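Local coordinates for protein aldehyde dehydrogenase 21 (ALDH21) (Physcomitrella patens subsp. patens, PDB 5N5S) that probably oxidises D-glyceraldehyde 3-phosphate to 3-phosphoglycerate with NADP(+) and water, as a non-phosphorylating member of the aldehyde dehydrogenase family, at residues R53-V58 against K69-T74; G180-V185 against L260-G265; S186-P191 against G316-I321. All coordinates share one frame; numbering follows the deposited sequence.

Contact 1. Residues R53-V58 against K69-T74; sequences RKWLDV and KVPQAT
The benzo side of the W55 indole packs against the backbone of K69 and V70 and reaches the ring of P71. W55 CE3 lies 3.7 Å from K69 CB, and W55 CZ3 is 3.7 Å from P71 CD. The CA–CB bond of W55 points away from K69-T74. With CG anti to the carbonyl carbon (chi1 -60°), the ring swings back across the neighbouring strand. The extended K69 chain passes one face of the indole near its rim, with R53 O on the opposite face. K69 NZ is too far from the five-membered ring for more than a weak cation-pi attraction. Replacing W55 by alanine would probably leave K69 CB and P71 CD without the benzo ring that covers them.

K69 also runs alongside D57, and D57 OD1 touches its aliphatic part, 3.5 Å from K69 CE. Their charged ends do not meet. The strands pair antiparallel. L56 and V70 form the hydrogen-bonded pair, with L56 N to V70 O at 2.8 Å and V70 N to L56 O at 2.9 Å. Past the strand end, Q72 N adds a third bond to K54 O, 2.7 Å long. On the side of the sheet with L56 and V70, V58 CG2 meets V70 CG2 at 3.8 Å.

R53 packs its CB against Q72 O and sends NE to a salt bridge with D77. The two segments belong to the beta hairpin of strands 55-59 and 66-71. Strand 38-44 flanks the second strand, and V58 and V70 rest on L219 of helix 219-229.

Contact 2. Residues G180-V185 against L260-G265; sequences GPVSMV and LLTFTG. With NAP (NADP nicotinamide-adenine-dinucleotide phosphate), chain G.
V185, L260 and T262 bury the most surface where two parallel strands of the Rossmann-type nucleotide-binding sheet lie side by side. Strands 182-185 and 260-264 run 15° apart. Four backbone bonds join them: S183 N to L260 O, T262 N to S183 O, V185 N to T262 O and T264 N to V185 O.

L260 and V182 lie alongside each other and point the same way, with L260 CD2 3.7 Å from V182 CG1. T262 continues this face. Its OG1 is anti to the backbone N (chi1 178°), which puts CG2 between V182 and M184. T262 CG2 is 3.7 Å from V182 CG1 and equally far from M184 CG. T262 OG1 is hydrogen-bonded to K198 NZ, so this buried hydroxyl has a partner.

V185 lies on the other face, with L261 and F263. M273 of helix 267-276 covers these three side chains. V185 CG1 sits at the edge of the F263 ring, 3.7 Å from CD1. The same two side chains support the adenosine ribose of the bound NADP. V185 CG1 and F263 CE1 each come within 3.3 Å of its ring oxygen O4B.

Contact 3. Residues S186-P191 against G316-I321; sequences SPWNFP and GGQSCI. With NAP (NADP nicotinamide-adenine-dinucleotide phosphate), chain G.
The benzo edge of W188 meets the amide of Q318. The two side chains cross at about a right angle, and the ring and amide planes are 65° apart. W188 has CG between its backbone N and carbonyl carbon (chi1 76°). From there the ring spans from the bound NADP to Q318.

W188 CB and CG lie at the edge of contact with phosphate oxygen O2N. CD1 is closer to the phosphate and lies 3.3 Å from NADP O1N. NE1 stays beside the same oxygen, which sits at the ring edge near its plane. The far benzo edge belongs to Q318. CZ2 is 3.3 Å from Q318 OE1, and CH2 is 3.3 Å from Q318 CD. Q318 CD lies in the plane of the indole, so the edge of the ring abuts the amide carbon. The extended Q318 chain carries its amide to this point, and a hydrogen bond from I363 N to OE1 anchors it. At the root of the tryptophan, W188 N is hydrogen-bonded to NADP O2N at 3.1 Å.

N189 is the second bridge. Its CB packs on Q318 O, and ND2 gives that oxygen a weak hydrogen bond of 3.3 Å, bent to 130°. N189 OD1 turns to the nicotinamide, 3.3 Å from NADP C6N. F190 adds a looser touch, with S319 OG near its ring edge. On the other flank, the ribose hydroxyl O3B donates to S186 O at 2.8 Å.

Q318 is the centre of an inverse gamma turn two residues before C320. N189, S319 and C320 bind succinate, and C320 is also an NADP-binding residue. Bringing the loop of N189 against the loop of C320 beside the nicotinamide is consistent with the active site of aldehyde dehydrogenases.

Contact 1 comes first along the chain, on the 55-59/66-71 hairpin. Contacts 2 and 3 follow with their segments interleaved: 180-185, 186-191, 260-265, then 316-321. Strand 182-185 of contact 2 thus leads directly into the loop of contact 3. Their centres are about 18 Å apart, yet they touch where T264 O lies 3.4 Å from P187 CD. Both reach the same NADP. Contact 1 lies about 22 Å from contact 2 and 23 Å from contact 3, centre to centre, in a separate sheet. It touches neither, but L56 lies near S215, another NADP-binding residue. The bound NADP thus spans from the end of the Rossmann-type strands to the loops that bind succinate.

Contact 1. Residues R53-V58 against K69-T74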
loop_
_atom_site.group_PDB
_atom_site.type_symbol
_atom_site.label_atom_id
_atom_site.label_comp_id
_atom_site.label_asym_id
_atom_site.label_seq_id
_atom_site.Cartn_x
_atom_site.Cartn_y
_atom_site.Cartn_z
ATOM N N ARG B 53 -0.023 -20.180 47.007
ATOM C CA ARG B 53 1.015 -20.635 46.071
ATOM C C ARG B 53 2.399 -20.477 46.677
ATOM O O ARG B 53 2.646 -19.510 47.403
ATOM C CB ARG B 53 0.969 -19.840 44.750
ATOM C CG ARG B 53 -0.245 -20.113 43.884
ATOM C CD ARG B 53 -0.474 -18.971 42.919
ATOM N NE ARG B 53 -1.760 -19.081 42.228
ATOM C CZ ARG B 53 -2.895 -18.541 42.659
ATOM N NH1 ARG B 53 -2.925 -17.853 43.795
ATOM N NH2 ARG B 53 -4.013 -18.695 41.964
ATOM N N LYS B 54 3.311 -21.405 46.338
ATOM C CA LYS B 54 4.698 -21.375 46.794
ATOM C C LYS B 54 5.427 -20.198 46.154
ATOM O O LYS B 54 5.015 -19.723 45.098
ATOM C CB LYS B 54 5.406 -22.708 46.488
ATOM C CG LYS B 54 6.094 -23.335 47.701
ATOM C CD LYS B 54 5.105 -24.071 48.604
ATOM C CE LYS B 54 5.559 -24.117 50.040
ATOM N NZ LYS B 54 4.463 -24.561 50.940
ATOM N N TRP B 55 6.470 -19.694 46.812
ATOM C CA TRP B 55 7.210 -18.543 46.307
ATOM C C TRP B 55 8.427 -18.907 45.471
ATOM O O TRP B 55 9.147 -19.856 45.784
ATOM C CB TRP B 55 7.612 -17.602 47.450
ATOM C CG TRP B 55 6.448 -17.050 48.222
ATOM C CD1 TRP B 55 5.928 -17.541 49.383
ATOM C CD2 TRP B 55 5.665 -15.899 47.885
ATOM N NE1 TRP B 55 4.866 -16.769 49.790
ATOM C CE2 TRP B 55 4.682 -15.753 48.889
ATOM C CE3 TRP B 55 5.702 -14.967 46.836
ATOM C CZ2 TRP B 55 3.736 -14.720 48.866
ATOM C CZ3 TRP B 55 4.772 -13.939 46.820
ATOM C CH2 TRP B 55 3.800 -13.828 47.820
ATOM N N LEU B 56 8.642 -18.131 44.408
ATOM C CA LEU B 56 9.779 -18.210 43.502
ATOM C C LEU B 56 10.635 -16.993 43.843
ATOM O O LEU B 56 10.136 -15.862 43.838
ATOM C CB LEU B 56 9.308 -18.166 42.032
ATOM C CG LEU B 56 10.398 -18.135 40.946
ATOM C CD1 LEU B 56 10.243 -19.290 39.983
ATOM C CD2 LEU B 56 10.376 -16.819 40.177
ATOM N N ASP B 57 11.902 -17.230 44.190
ATOM C CA ASP B 57 12.815 -16.151 44.547
ATOM C C ASP B 57 13.454 -15.503 43.324
ATOM O O ASP B 57 13.843 -16.192 42.380
ATOM C CB ASP B 57 13.886 -16.636 45.534
ATOM C CG ASP B 57 13.352 -17.065 46.889
ATOM O OD1 ASP B 57 12.495 -16.337 47.452
ATOM O OD2 ASP B 57 13.821 -18.100 47.408
ATOM N N VAL B 58 13.537 -14.166 43.348
ATOM C CA VAL B 58 14.153 -13.350 42.307
ATOM C C VAL B 58 15.348 -12.651 42.970
ATOM O O VAL B 58 15.176 -11.907 43.944
ATOM C CB VAL B 58 13.149 -12.362 41.650
ATOM C CG1 VAL B 58 13.822 -11.544 40.554
ATOM C CG2 VAL B 58 11.936 -13.101 41.091
ATOM N N LYS B 69 9.994 -11.705 45.766
ATOM C CA LYS B 69 9.284 -12.976 45.907
ATOM C C LYS B 69 8.066 -12.972 44.992
ATOM O O LYS B 69 7.214 -12.083 45.089
ATOM C CB LYS B 69 8.921 -13.274 47.376
ATOM C CG LYS B 69 10.091 -13.860 48.156
ATOM C CD LYS B 69 9.666 -14.407 49.499
ATOM C CE LYS B 69 10.818 -15.056 50.226
ATOM N NZ LYS B 69 10.397 -15.608 51.543
ATOM N N VAL B 70 8.027 -13.936 44.057
ATOM C CA VAL B 70 6.976 -14.063 43.044
ATOM C C VAL B 70 6.163 -15.367 43.240
ATOM O O VAL B 70 6.771 -16.434 43.315
ATOM C CB VAL B 70 7.596 -13.949 41.614
ATOM C CG1 VAL B 70 6.588 -14.306 40.525
ATOM C CG2 VAL B 70 8.175 -12.560 41.372
ATOM N N PRO B 71 4.802 -15.314 43.294
ATOM C CA PRO B 71 4.015 -16.558 43.438
ATOM C C PRO B 71 4.230 -17.524 42.268
ATOM O O PRO B 71 4.256 -17.096 41.104
ATOM C CB PRO B 71 2.561 -16.062 43.492
ATOM C CG PRO B 71 2.652 -14.619 43.836
ATOM C CD PRO B 71 3.915 -14.135 43.210
ATOM N N GLN B 72 4.437 -18.818 42.583
ATOM C CA GLN B 72 4.661 -19.865 41.590
ATOM C C GLN B 72 3.313 -20.383 41.093
ATOM O O GLN B 72 2.527 -20.900 41.885
ATOM C CB GLN B 72 5.556 -20.992 42.157
ATOM C CG GLN B 72 5.972 -22.057 41.143
ATOM C CD GLN B 72 7.085 -21.643 40.204
ATOM O OE1 GLN B 72 6.869 -20.935 39.214
ATOM N NE2 GLN B 72 8.271 -22.177 40.430
ATOM N N ALA B 73 3.039 -20.201 39.782
ATOM C CA ALA B 73 1.790 -20.617 39.141
ATOM C C ALA B 73 1.747 -22.134 38.977
ATOM O O ALA B 73 2.781 -22.771 38.757
ATOM C CB ALA B 73 1.610 -19.914 37.792
ATOM N N THR B 74 0.550 -22.708 39.119
ATOM C CA THR B 74 0.330 -24.150 39.021
ATOM C C THR B 74 -0.157 -24.562 37.626
ATOM O O THR B 74 -0.421 -23.704 36.779
ATOM C CB THR B 74 -0.615 -24.623 40.144
ATOM O OG1 THR B 74 -1.881 -23.977 40.010
ATOM C CG2 THR B 74 -0.048 -24.381 41.526
#

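Contact 2. Residues G180-V185 against L260-G265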
loop_
_atom_site.group_PDB
_atom_site.type_symbol
_atom_site.label_atom_id
_atom_site.label_comp_id
_atom_site.label_asym_id
_atom_site.label_seq_id
_atom_site.Cartn_x
_atom_site.Cartn_y
_atom_site.Cartn_z
ATOM N N GLY B 180 -6.750 -14.997 17.369
ATOM C CA GLY B 180 -7.296 -15.594 18.580
ATOM C C GLY B 180 -6.291 -15.609 19.719
ATOM O O GLY B 180 -5.375 -14.778 19.722
ATOM N N PRO B 181 -6.416 -16.560 20.696
ATOM C CA PRO B 181 -5.465 -16.591 21.830
ATOM C C PRO B 181 -4.024 -16.818 21.412
ATOM O O PRO B 181 -3.741 -17.641 20.541
ATOM C CB PRO B 181 -5.995 -17.718 22.716
ATOM C CG PRO B 181 -7.452 -17.848 22.330
ATOM C CD PRO B 181 -7.463 -17.593 20.857
ATOM N N VAL B 182 -3.121 -16.029 22.001
ATOM C CA VAL B 182 -1.702 -16.053 21.693
ATOM C C VAL B 182 -0.909 -16.543 22.905
ATOM O O VAL B 182 -1.167 -16.131 24.036
ATOM C CB VAL B 182 -1.233 -14.649 21.198
ATOM C CG1 VAL B 182 0.231 -14.653 20.770
ATOM C CG2 VAL B 182 -2.118 -14.120 20.067
ATOM N N SER B 183 0.056 -17.429 22.659
ATOM C CA SER B 183 0.976 -17.915 23.676
ATOM C C SER B 183 2.276 -17.137 23.492
ATOM O O SER B 183 2.823 -17.083 22.383
ATOM C CB SER B 183 1.223 -19.407 23.522
ATOM O OG SER B 183 2.126 -19.845 24.522
ATOM N N MET B 184 2.758 -16.522 24.579
ATOM C CA MET B 184 3.985 -15.733 24.552
ATOM C C MET B 184 5.018 -16.263 25.515
ATOM O O MET B 184 4.730 -16.507 26.687
ATOM C CB MET B 184 3.698 -14.254 24.846
ATOM C CG MET B 184 2.741 -13.632 23.890
ATOM S SD MET B 184 2.119 -12.115 24.569
ATOM C CE MET B 184 1.199 -11.552 23.198
ATOM N N VAL B 185 6.226 -16.465 24.999
ATOM C CA VAL B 185 7.368 -16.938 25.776
ATOM C C VAL B 185 8.520 -15.976 25.455
ATOM O O VAL B 185 8.893 -15.831 24.290
ATOM C CB VAL B 185 7.708 -18.427 25.514
ATOM C CG1 VAL B 185 8.829 -18.890 26.428
ATOM C CG2 VAL B 185 6.482 -19.325 25.690
ATOM N N LEU B 260 -1.710 -19.058 18.007
ATOM C CA LEU B 260 -0.360 -18.617 17.704
ATOM C C LEU B 260 0.554 -18.764 18.913
ATOM O O LEU B 260 0.146 -18.489 20.045
ATOM C CB LEU B 260 -0.358 -17.151 17.195
ATOM C CG LEU B 260 1.010 -16.435 17.050
ATOM C CD1 LEU B 260 1.698 -16.791 15.739
ATOM C CD2 LEU B 260 0.858 -14.947 17.161
ATOM N N LEU B 261 1.788 -19.192 18.655
ATOM C CA LEU B 261 2.866 -19.257 19.618
ATOM C C LEU B 261 3.947 -18.279 19.128
ATOM O O LEU B 261 4.440 -18.399 18.000
ATOM C CB LEU B 261 3.444 -20.690 19.763
ATOM C CG LEU B 261 4.834 -20.821 20.442
ATOM C CD1 LEU B 261 4.785 -20.432 21.930
ATOM C CD2 LEU B 261 5.387 -22.216 20.279
ATOM N N THR B 262 4.271 -17.291 19.952
ATOM C CA THR B 262 5.334 -16.339 19.634
ATOM C C THR B 262 6.421 -16.511 20.692
ATOM O O THR B 262 6.187 -16.301 21.885
ATOM C CB THR B 262 4.822 -14.899 19.367
ATOM O OG1 THR B 262 5.935 -14.039 19.124
ATOM C CG2 THR B 262 3.929 -14.338 20.472
ATOM N N PHE B 263 7.582 -16.988 20.246
ATOM C CA PHE B 263 8.725 -17.264 21.103
ATOM C C PHE B 263 9.938 -16.418 20.781
ATOM O O PHE B 263 10.314 -16.273 19.615
ATOM C CB PHE B 263 9.083 -18.762 21.026
ATOM C CG PHE B 263 10.330 -19.193 21.768
ATOM C CD1 PHE B 263 10.273 -19.556 23.111
ATOM C CD2 PHE B 263 11.559 -19.253 21.123
ATOM C CE1 PHE B 263 11.424 -19.963 23.795
ATOM C CE2 PHE B 263 12.708 -19.656 21.814
ATOM C CZ PHE B 263 12.627 -20.017 23.141
ATOM N N THR B 264 10.585 -15.915 21.841
ATOM C CA THR B 264 11.844 -15.173 21.797
ATOM C C THR B 264 12.764 -15.863 22.797
ATOM O O THR B 264 12.439 -15.951 23.984
ATOM C CB THR B 264 11.648 -13.661 22.008
ATOM O OG1 THR B 264 10.771 -13.159 21.002
ATOM C CG2 THR B 264 12.949 -12.887 21.898
ATOM N N GLY B 265 13.851 -16.423 22.289
ATOM C CA GLY B 265 14.804 -17.162 23.106
ATOM C C GLY B 265 15.831 -17.905 22.284
ATOM O O GLY B 265 16.063 -17.548 21.126
HETATM P PA NAP G . 16.005 -19.570 26.592
HETATM O O1A NAP G . 15.777 -20.456 25.424
HETATM O O2A NAP G . 16.802 -20.229 27.724
HETATM O O5B NAP G . 14.623 -19.154 27.281
HETATM C C5B NAP G . 13.620 -18.258 26.762
HETATM C C4B NAP G . 12.311 -18.577 27.445
HETATM O O4B NAP G . 11.891 -19.921 27.109
HETATM C C3B NAP G . 12.290 -18.498 28.975
HETATM O O3B NAP G . 11.086 -17.867 29.403
HETATM C C2B NAP G . 12.353 -19.965 29.396
HETATM O O2B NAP G . 11.906 -20.271 30.734
HETATM C C1B NAP G . 11.524 -20.607 28.292
HETATM N N9A NAP G . 11.582 -22.047 28.037
HETATM C C8A NAP G . 12.703 -22.825 27.906
HETATM N N7A NAP G . 12.452 -24.075 27.608
HETATM C C5A NAP G . 11.069 -24.127 27.534
HETATM C C6A NAP G . 10.168 -25.172 27.231
HETATM N N6A NAP G . 10.550 -26.409 26.909
HETATM N N1A NAP G . 8.843 -24.886 27.239
HETATM C C2A NAP G . 8.456 -23.637 27.525
HETATM N N3A NAP G . 9.211 -22.571 27.820
HETATM C C4A NAP G . 10.518 -22.884 27.806
HETATM O O3 NAP G . 16.720 -18.156 26.377
HETATM P PN NAP G . 17.324 -17.033 27.345
HETATM O O1N NAP G . 18.538 -17.563 28.005
HETATM O O2N NAP G . 16.239 -16.483 28.185
HETATM O O5D NAP G . 17.769 -15.948 26.261
HETATM C C5D NAP G . 18.981 -16.106 25.480
HETATM C C4D NAP G . 18.698 -16.480 24.040
HETATM O O4D NAP G . 17.648 -15.636 23.507
HETATM C C3D NAP G . 19.872 -16.276 23.087
HETATM O O3D NAP G . 19.974 -17.331 22.135
HETATM C C2D NAP G . 19.513 -14.941 22.437
HETATM O O2D NAP G . 20.133 -14.672 21.188
HETATM C C1D NAP G . 17.988 -15.161 22.220
HETATM N N1N NAP G . 17.280 -13.833 21.992
HETATM C C2N NAP G . 16.640 -13.574 20.761
HETATM C C3N NAP G . 16.118 -12.310 20.534
HETATM C C7N NAP G . 15.525 -11.840 19.219
HETATM O O7N NAP G . 14.947 -10.733 19.169
HETATM N N7N NAP G . 15.606 -12.653 18.160
HETATM C C4N NAP G . 16.231 -11.349 21.540
HETATM C C5N NAP G . 16.860 -11.644 22.739
HETATM C C6N NAP G . 17.370 -12.892 22.948
HETATM P P2B NAP G . 12.787 -20.130 32.064
HETATM O O1X NAP G . 14.027 -19.281 31.915
HETATM O O2X NAP G . 13.080 -21.578 32.524
HETATM O O3X NAP G . 11.737 -19.499 32.977
#

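Contact 3. Residues S186-P191 against G316-I321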
loop_
_atom_site.group_PDB
_atom_site.type_symbol
_atom_site.label_atom_id
_atom_site.label_comp_id
_atom_site.label_asym_id
_atom_site.label_seq_id
_atom_site.Cartn_x
_atom_site.Cartn_y
_atom_site.Cartn_z
ATOM N N SER B 186 9.019 -15.267 26.480
ATOM C CA SER B 186 10.055 -14.239 26.348
ATOM C C SER B 186 11.387 -14.607 27.050
ATOM O O SER B 186 11.364 -15.425 27.971
ATOM C CB SER B 186 9.515 -12.903 26.858
ATOM O OG SER B 186 8.994 -13.025 28.174
ATOM N N PRO B 187 12.557 -14.021 26.648
ATOM C CA PRO B 187 13.825 -14.380 27.306
ATOM C C PRO B 187 14.177 -13.485 28.503
ATOM O O PRO B 187 13.373 -12.641 28.896
ATOM C CB PRO B 187 14.839 -14.230 26.166
ATOM C CG PRO B 187 14.301 -13.124 25.343
ATOM C CD PRO B 187 12.801 -13.026 25.583
ATOM N N TRP B 188 15.389 -13.646 29.058
ATOM C CA TRP B 188 15.828 -12.865 30.207
ATOM C C TRP B 188 16.508 -11.522 29.868
ATOM O O TRP B 188 16.420 -10.614 30.690
ATOM C CB TRP B 188 16.740 -13.710 31.156
ATOM C CG TRP B 188 18.152 -13.905 30.663
ATOM C CD1 TRP B 188 18.639 -14.980 29.978
ATOM C CD2 TRP B 188 19.229 -12.961 30.747
ATOM N NE1 TRP B 188 19.948 -14.759 29.618
ATOM C CE2 TRP B 188 20.333 -13.523 30.066
ATOM C CE3 TRP B 188 19.370 -11.688 31.330
ATOM C CZ2 TRP B 188 21.555 -12.854 29.945
ATOM C CZ3 TRP B 188 20.576 -11.020 31.195
ATOM C CH2 TRP B 188 21.654 -11.606 30.520
ATOM N N ASN B 189 17.266 -11.422 28.745
ATOM C CA ASN B 189 18.121 -10.260 28.447
ATOM C C ASN B 189 17.379 -8.933 28.216
ATOM O O ASN B 189 17.908 -7.902 28.639
ATOM C CB ASN B 189 19.131 -10.524 27.337
ATOM C CG ASN B 189 18.611 -11.171 26.088
ATOM O OD1 ASN B 189 17.864 -12.159 26.122
ATOM N ND2 ASN B 189 19.115 -10.695 24.961
ATOM N N PHE B 190 16.182 -8.933 27.607
ATOM C CA PHE B 190 15.387 -7.702 27.510
ATOM C C PHE B 190 14.035 -8.071 28.079
ATOM O O PHE B 190 13.127 -8.421 27.317
ATOM C CB PHE B 190 15.292 -7.160 26.081
ATOM C CG PHE B 190 16.566 -6.590 25.517
ATOM C CD1 PHE B 190 17.517 -7.418 24.930
ATOM C CD2 PHE B 190 16.791 -5.221 25.519
ATOM C CE1 PHE B 190 18.692 -6.889 24.393
ATOM C CE2 PHE B 190 17.962 -4.689 24.977
ATOM C CZ PHE B 190 18.905 -5.527 24.415
ATOM N N PRO B 191 13.907 -8.114 29.430
ATOM C CA PRO B 191 12.648 -8.590 30.023
ATOM C C PRO B 191 11.450 -7.659 29.884
ATOM O O PRO B 191 10.348 -8.042 30.276
ATOM C CB PRO B 191 13.012 -8.849 31.491
ATOM C CG PRO B 191 14.196 -8.052 31.759
ATOM C CD PRO B 191 14.897 -7.761 30.472
ATOM N N GLY B 316 27.200 -6.371 27.818
ATOM C CA GLY B 316 28.225 -7.402 27.916
ATOM C C GLY B 316 28.043 -8.526 26.917
ATOM O O GLY B 316 28.236 -9.692 27.268
ATOM N N GLY B 317 27.612 -8.173 25.698
ATOM C CA GLY B 317 27.369 -9.112 24.609
ATOM C C GLY B 317 26.173 -10.024 24.792
ATOM O O GLY B 317 25.925 -10.890 23.947
ATOM N N GLN B 318 25.411 -9.837 25.889
ATOM C CA GLN B 318 24.219 -10.631 26.194
ATOM C C GLN B 318 23.026 -10.050 25.431
ATOM O O GLN B 318 22.038 -9.586 26.012
ATOM C CB GLN B 318 23.990 -10.753 27.716
ATOM C CG GLN B 318 25.063 -11.594 28.409
ATOM C CD GLN B 318 24.870 -11.693 29.898
ATOM O OE1 GLN B 318 24.766 -12.793 30.471
ATOM N NE2 GLN B 318 24.788 -10.547 30.563
ATOM N N SER B 319 23.168 -10.069 24.095
ATOM C CA SER B 319 22.238 -9.577 23.081
ATOM C C SER B 319 22.253 -10.547 21.890
ATOM O O SER B 319 23.277 -11.176 21.581
ATOM C CB SER B 319 22.659 -8.178 22.623
ATOM O OG SER B 319 21.824 -7.608 21.627
ATOM N N CYS B 320 21.098 -10.665 21.242
ATOM C CA CYS B 320 20.836 -11.490 20.064
ATOM C C CYS B 320 21.469 -10.896 18.825
ATOM O O CYS B 320 21.663 -11.614 17.840
ATOM C CB CYS B 320 19.334 -11.636 19.880
ATOM S SG CYS B 320 18.428 -10.078 20.075
ATOM N N ILE B 321 21.716 -9.562 18.846
ATOM C CA ILE B 321 22.367 -8.794 17.764
ATOM C C ILE B 321 23.737 -8.265 18.215
ATOM O O ILE B 321 24.219 -7.247 17.720
ATOM C CB ILE B 321 21.470 -7.699 17.129
ATOM C CG1 ILE B 321 20.784 -6.808 18.192
ATOM C CG2 ILE B 321 20.484 -8.327 16.163
ATOM C CD1 ILE B 321 20.019 -5.554 17.639
HETATM P PA NAP G . 16.005 -19.570 26.592
HETATM O O1A NAP G . 15.777 -20.456 25.424
HETATM O O2A NAP G . 16.802 -20.229 27.724
HETATM O O5B NAP G . 14.623 -19.154 27.281
HETATM C C5B NAP G . 13.620 -18.258 26.762
HETATM C C4B NAP G . 12.311 -18.577 27.445
HETATM O O4B NAP G . 11.891 -19.921 27.109
HETATM C C3B NAP G . 12.290 -18.498 28.975
HETATM O O3B NAP G . 11.086 -17.867 29.403
HETATM C C2B NAP G . 12.353 -19.965 29.396
HETATM O O2B NAP G . 11.906 -20.271 30.734
HETATM C C1B NAP G . 11.524 -20.607 28.292
HETATM N N9A NAP G . 11.582 -22.047 28.037
HETATM C C8A NAP G . 12.703 -22.825 27.906
HETATM N N7A NAP G . 12.452 -24.075 27.608
HETATM C C5A NAP G . 11.069 -24.127 27.534
HETATM C C6A NAP G . 10.168 -25.172 27.231
HETATM N N6A NAP G . 10.550 -26.409 26.909
HETATM N N1A NAP G . 8.843 -24.886 27.239
HETATM C C2A NAP G . 8.456 -23.637 27.525
HETATM N N3A NAP G . 9.211 -22.571 27.820
HETATM C C4A NAP G . 10.518 -22.884 27.806
HETATM O O3 NAP G . 16.720 -18.156 26.377
HETATM P PN NAP G . 17.324 -17.033 27.345
HETATM O O1N NAP G . 18.538 -17.563 28.005
HETATM O O2N NAP G . 16.239 -16.483 28.185
HETATM O O5D NAP G . 17.769 -15.948 26.261
HETATM C C5D NAP G . 18.981 -16.106 25.480
HETATM C C4D NAP G . 18.698 -16.480 24.040
HETATM O O4D NAP G . 17.648 -15.636 23.507
HETATM C C3D NAP G . 19.872 -16.276 23.087
HETATM O O3D NAP G . 19.974 -17.331 22.135
HETATM C C2D NAP G . 19.513 -14.941 22.437
HETATM O O2D NAP G . 20.133 -14.672 21.188
HETATM C C1D NAP G . 17.988 -15.161 22.220
HETATM N N1N NAP G . 17.280 -13.833 21.992
HETATM C C2N NAP G . 16.640 -13.574 20.761
HETATM C C3N NAP G . 16.118 -12.310 20.534
HETATM C C7N NAP G . 15.525 -11.840 19.219
HETATM O O7N NAP G . 14.947 -10.733 19.169
HETATM N N7N NAP G . 15.606 -12.653 18.160
HETATM C C4N NAP G . 16.231 -11.349 21.540
HETATM C C5N NAP G . 16.860 -11.644 22.739
HETATM C C6N NAP G . 17.370 -12.892 22.948
HETATM P P2B NAP G . 12.787 -20.130 32.064
HETATM O O1X NAP G . 14.027 -19.281 31.915
HETATM O O2X NAP G . 13.080 -21.578 32.524
HETATM O O3X NAP G . 11.737 -19.499 32.977
#